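Local coordinates for protein cysteine protease-like virA (Shigella flexneri, PDB 3EB8) that acts as a secreted virulence effector of the EspG/VirA family, required for bacterial entry into epithelial cells and for spreading within and between them, at residues 239-244 and 319-324; 235-240 and 345-350. All coordinates share one frame; numbering follows the deposited sequence.

Contact 1 of 2, residues 239-244 and 319-324; sequences SLHITS and NKIETS
The hydroxyl oxygen OG1 of Thr-323 packs against His-241, 3.6 Å from its CB and 3.8 Å from its CA. It meets no polar atom of segment 239-244, so this approach is a van der Waals contact, and the two segments share no hydrogen bond. The closest pair of CA atoms, in His-241 and Thr-323, is 6.0 Å apart. Next to the hydroxyl, Ile-321 offers its CG2 methyl to both CB and CG of His-241, at 4.0 Å from CB, on an oblique line to the imidazole. The first torsion of His-241 (chi1 60°) sends CG off CB between the backbone N and the carbonyl carbon. Separately, Ile-242 CG1 lies 3.9 Å above one face of that ring, toward its rim. Leu-240 makes the third touch: its CD2 methyl reaches CB of Thr-323 at 4.0 Å. Leu-240 and His-241 are the two central residues of a type I turn, closed by Ile-242 N to Ser-239 O at 3.1 Å, which directs both side chains at the strand. Ile-321 and Thr-323, two residues apart, answer from one face of strand 315-327, whereas Glu-322 points away, and its OE2 hydrogen-bonds Ser-303 OG. Just after the turn, Ser-244 OG caps helix 245-265 through Val-247 N, and Tyr-251 of that helix also touches Ile-321. The arrangement is thus an interhelical type I turn and the N-capped helix after it, packed together on one face of strand 315-327 in the mixed sheet.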
# COMPACT_ATOMS: atom_id res chain seq x y z
N SER A 239 -7.13 1.34 -11.83
CA SER A 239 -5.89 1.40 -12.63
C SER A 239 -4.88 2.38 -12.03
O SER A 239 -3.95 2.81 -12.69
CB SER A 239 -6.20 1.79 -14.07
OG SER A 239 -7.20 0.95 -14.59
N LEU A 240 -5.06 2.70 -10.76
CA LEU A 240 -4.13 3.58 -10.05
C LEU A 240 -2.65 3.25 -10.31
O LEU A 240 -1.83 4.15 -10.41
CB LEU A 240 -4.43 3.52 -8.55
CG LEU A 240 -3.65 4.51 -7.70
CD1 LEU A 240 -4.12 5.92 -7.97
CD2 LEU A 240 -3.84 4.17 -6.23
N HIS A 241 -2.31 1.98 -10.42
CA HIS A 241 -0.91 1.55 -10.48
C HIS A 241 -0.31 1.46 -11.88
O HIS A 241 0.89 1.25 -12.01
CB HIS A 241 -0.73 0.17 -9.82
CG HIS A 241 -1.54 -0.92 -10.46
ND1 HIS A 241 -2.89 -1.10 -10.20
CD2 HIS A 241 -1.21 -1.86 -11.37
CE1 HIS A 241 -3.34 -2.12 -10.90
NE2 HIS A 241 -2.34 -2.60 -11.62
N ILE A 242 -1.11 1.54 -12.92
CA ILE A 242 -0.53 1.41 -14.25
C ILE A 242 0.14 2.72 -14.63
O ILE A 242 -0.51 3.60 -15.19
CB ILE A 242 -1.58 1.01 -15.30
CG1 ILE A 242 -2.40 -0.17 -14.82
CG2 ILE A 242 -0.90 0.65 -16.61
CD1 ILE A 242 -1.59 -1.40 -14.61
N THR A 243 1.42 2.87 -14.32
CA THR A 243 2.08 4.16 -14.51
C THR A 243 3.12 4.14 -15.61
O THR A 243 3.68 5.18 -15.95
CB THR A 243 2.75 4.68 -13.21
OG1 THR A 243 3.71 3.73 -12.75
CG2 THR A 243 1.71 4.91 -12.12
N SER A 244 3.40 2.97 -16.17
CA SER A 244 4.44 2.87 -17.18
C SER A 244 4.48 1.52 -17.85
O SER A 244 3.93 0.54 -17.35
CB SER A 244 5.80 3.15 -16.56
OG SER A 244 6.20 2.07 -15.74
N ASN A 319 0.04 -11.14 -4.46
CA ASN A 319 0.93 -10.18 -5.09
C ASN A 319 0.57 -8.79 -4.57
O ASN A 319 -0.42 -8.20 -5.00
CB ASN A 319 0.80 -10.26 -6.61
CG ASN A 319 1.59 -9.17 -7.34
OD1 ASN A 319 2.57 -8.62 -6.81
ND2 ASN A 319 1.17 -8.86 -8.56
N LYS A 320 1.35 -8.30 -3.62
CA LYS A 320 1.14 -6.96 -3.12
C LYS A 320 1.62 -5.92 -4.14
O LYS A 320 2.79 -5.88 -4.52
CB LYS A 320 1.85 -6.76 -1.79
CG LYS A 320 1.63 -5.41 -1.16
CD LYS A 320 2.41 -5.37 0.13
CE LYS A 320 2.29 -4.05 0.84
NZ LYS A 320 2.85 -4.23 2.23
N ILE A 321 0.70 -5.08 -4.59
CA ILE A 321 1.05 -3.98 -5.46
C ILE A 321 0.69 -2.74 -4.70
O ILE A 321 -0.47 -2.51 -4.41
CB ILE A 321 0.23 -4.02 -6.76
CG1 ILE A 321 0.44 -5.34 -7.49
CG2 ILE A 321 0.59 -2.86 -7.65
CD1 ILE A 321 -0.33 -5.44 -8.77
N GLU A 322 1.70 -1.95 -4.35
CA GLU A 322 1.46 -0.73 -3.60
C GLU A 322 1.76 0.52 -4.43
O GLU A 322 2.78 0.59 -5.12
CB GLU A 322 2.32 -0.73 -2.34
CG GLU A 322 2.43 0.60 -1.64
CD GLU A 322 3.25 0.50 -0.37
OE1 GLU A 322 3.85 -0.57 -0.15
OE2 GLU A 322 3.29 1.46 0.42
N THR A 323 0.85 1.49 -4.36
CA THR A 323 1.09 2.80 -4.94
C THR A 323 1.02 3.86 -3.86
O THR A 323 0.07 3.89 -3.08
CB THR A 323 0.04 3.15 -5.97
OG1 THR A 323 -0.19 2.01 -6.81
CG2 THR A 323 0.50 4.36 -6.81
N SER A 324 2.03 4.72 -3.83
CA SER A 324 2.08 5.84 -2.91
C SER A 324 2.20 7.16 -3.68
O SER A 324 2.84 7.23 -4.73
CB SER A 324 3.28 5.70 -1.99
OG SER A 324 4.45 5.83 -2.76

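Contact 2 of 2, residues 235-240 and 345-350; sequences AFWQSL and ESRQVS
Arg-347 NH1 donates to the backbone oxygen O of Leu-240 at 2.7 Å, a short bond but a bent one, with 135° at the hydrogen. The donor stands above the carbonyl plane, 39° out of it, and the oxygen is itself tilted from the guanidinium plane. The same oxygen lies 3.3 Å from Arg-347 CD, so the carbonyl is in touch with the aliphatic part of the chain as well. Two nonpolar groups join this shell. Leu-240 CD1 sits over one face of the guanidinium, and Trp-237 brings CZ3, at its six-membered edge, to 4.0 Å from Arg-347 NH1. Ring and guanidinium planes are 86° apart, with NH1 near the indole plane, which argues against a stacked cation-pi pair. A bend at chi3 of Arg-347 turns the guanidinium to meet these partners.

One step out, a type I turn from Trp-237 to Leu-240, closed by Leu-240 N to Trp-237 O at 3.1 Å, holds the indole and the accepting carbonyl together. Phe-137 meets the ring of Trp-237 and touches Arg-347. NH1 and NH2 of the buried Arg-347 each give a hydrogen bond to a main-chain oxygen, Leu-240 O and Ile-342 O respectively. The positive charge is probably stabilised by these carbonyl dipoles; within the two segments no carboxylate faces it.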
# COMPACT_ATOMS: atom_id res chain seq x y z
N ALA A 235 -7.64 6.46 -3.85
CA ALA A 235 -6.89 5.26 -3.48
C ALA A 235 -7.51 3.98 -4.04
O ALA A 235 -6.84 2.96 -4.14
CB ALA A 235 -6.74 5.14 -1.95
N PHE A 236 -8.79 4.06 -4.40
CA PHE A 236 -9.53 2.90 -4.89
C PHE A 236 -9.55 2.79 -6.43
O PHE A 236 -10.02 1.79 -6.96
CB PHE A 236 -10.96 2.89 -4.33
CG PHE A 236 -11.04 2.65 -2.84
CD1 PHE A 236 -10.89 3.69 -1.95
CD2 PHE A 236 -11.27 1.37 -2.34
CE1 PHE A 236 -10.96 3.47 -0.58
CE2 PHE A 236 -11.34 1.14 -0.97
CZ PHE A 236 -11.19 2.19 -0.09
N TRP A 237 -9.07 3.81 -7.15
CA TRP A 237 -9.13 3.73 -8.61
C TRP A 237 -8.48 2.41 -9.14
O TRP A 237 -7.34 2.08 -8.79
CB TRP A 237 -8.54 4.97 -9.30
CG TRP A 237 -8.72 4.94 -10.81
CD1 TRP A 237 -9.86 4.58 -11.49
CD2 TRP A 237 -7.75 5.25 -11.80
NE1 TRP A 237 -9.64 4.65 -12.84
CE2 TRP A 237 -8.36 5.06 -13.06
CE3 TRP A 237 -6.42 5.70 -11.75
CZ2 TRP A 237 -7.69 5.29 -14.27
CZ3 TRP A 237 -5.75 5.93 -12.96
CH2 TRP A 237 -6.39 5.72 -14.21
N GLN A 238 -9.21 1.66 -9.96
CA GLN A 238 -8.77 0.31 -10.34
C GLN A 238 -7.45 0.27 -11.10
O GLN A 238 -6.73 -0.72 -11.03
CB GLN A 238 -9.86 -0.38 -11.15
CG GLN A 238 -10.31 0.40 -12.38
CD GLN A 238 -11.37 -0.36 -13.19
OE1 GLN A 238 -12.56 -0.02 -13.15
NE2 GLN A 238 -10.94 -1.40 -13.90
N SER A 239 -7.13 1.34 -11.83
CA SER A 239 -5.89 1.40 -12.63
C SER A 239 -4.88 2.38 -12.03
O SER A 239 -3.95 2.81 -12.69
CB SER A 239 -6.20 1.79 -14.07
OG SER A 239 -7.20 0.95 -14.59
N LEU A 240 -5.06 2.70 -10.76
CA LEU A 240 -4.13 3.58 -10.05
C LEU A 240 -2.65 3.25 -10.31
O LEU A 240 -1.83 4.15 -10.41
CB LEU A 240 -4.43 3.52 -8.55
CG LEU A 240 -3.65 4.51 -7.70
CD1 LEU A 240 -4.12 5.92 -7.97
CD2 LEU A 240 -3.84 4.17 -6.23
N GLU A 345 3.56 10.18 -13.12
CA GLU A 345 4.90 10.57 -12.71
C GLU A 345 5.05 10.80 -11.21
O GLU A 345 6.13 10.66 -10.66
CB GLU A 345 5.36 11.82 -13.47
CG GLU A 345 4.24 12.82 -13.72
CD GLU A 345 4.57 13.82 -14.83
OE1 GLU A 345 5.50 14.64 -14.65
OE2 GLU A 345 3.89 13.79 -15.89
N SER A 346 3.98 11.18 -10.53
CA SER A 346 4.09 11.38 -9.09
C SER A 346 3.64 10.20 -8.23
O SER A 346 3.63 10.28 -7.00
CB SER A 346 3.39 12.68 -8.65
OG SER A 346 2.31 12.98 -9.50
N ARG A 347 3.27 9.10 -8.88
CA ARG A 347 2.93 7.88 -8.14
C ARG A 347 4.12 6.96 -8.14
O ARG A 347 4.75 6.76 -9.18
CB ARG A 347 1.74 7.14 -8.74
CG ARG A 347 0.49 7.93 -8.94
CD ARG A 347 -0.47 7.12 -9.74
NE ARG A 347 -1.27 8.00 -10.57
CZ ARG A 347 -1.93 7.61 -11.65
NH1 ARG A 347 -1.91 6.34 -12.03
NH2 ARG A 347 -2.62 8.50 -12.34
N GLN A 348 4.44 6.40 -6.99
CA GLN A 348 5.44 5.35 -6.94
C GLN A 348 4.80 3.99 -6.74
O GLN A 348 3.95 3.79 -5.86
CB GLN A 348 6.45 5.62 -5.84
CG GLN A 348 7.63 4.68 -5.89
CD GLN A 348 8.62 5.01 -4.81
OE1 GLN A 348 8.41 4.69 -3.63
NE2 GLN A 348 9.72 5.69 -5.19
N VAL A 349 5.23 3.05 -7.57
CA VAL A 349 4.63 1.73 -7.61
C VAL A 349 5.66 0.70 -7.21
O VAL A 349 6.83 0.78 -7.63
CB VAL A 349 4.06 1.45 -9.02
CG1 VAL A 349 3.63 -0.00 -9.17
CG2 VAL A 349 2.89 2.38 -9.29
N SER A 350 5.25 -0.24 -6.37
CA SER A 350 6.15 -1.28 -5.87
C SER A 350 5.42 -2.61 -5.80
O SER A 350 4.21 -2.64 -5.69
CB SER A 350 6.68 -0.90 -4.50
OG SER A 350 5.60 -0.79 -3.59

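Overall arrangement
Following the chain, helix 226-234 leads into the loop 235-244, which supplies the first side of both contacts and then enters helix 245-265. Contact 1 closes when strand 315-327 arrives, with 74 residues between its segments; contact 2 closes later, at Arg-347, beside strand 348-356, with 104 between. The smaller loop lies within the larger one, and the two share Ser-239 and Leu-240. Their far sides are antiparallel neighbours in the mixed sheet, where Ser-324 O and Gln-348 N are 2.9 Å apart and Thr-323 CG2 packs on Arg-347 CB at 3.6 Å. One interhelical loop of the tubulin-binding region therefore reaches strand 315-327 and, through Arg-347, the approach to its neighbour.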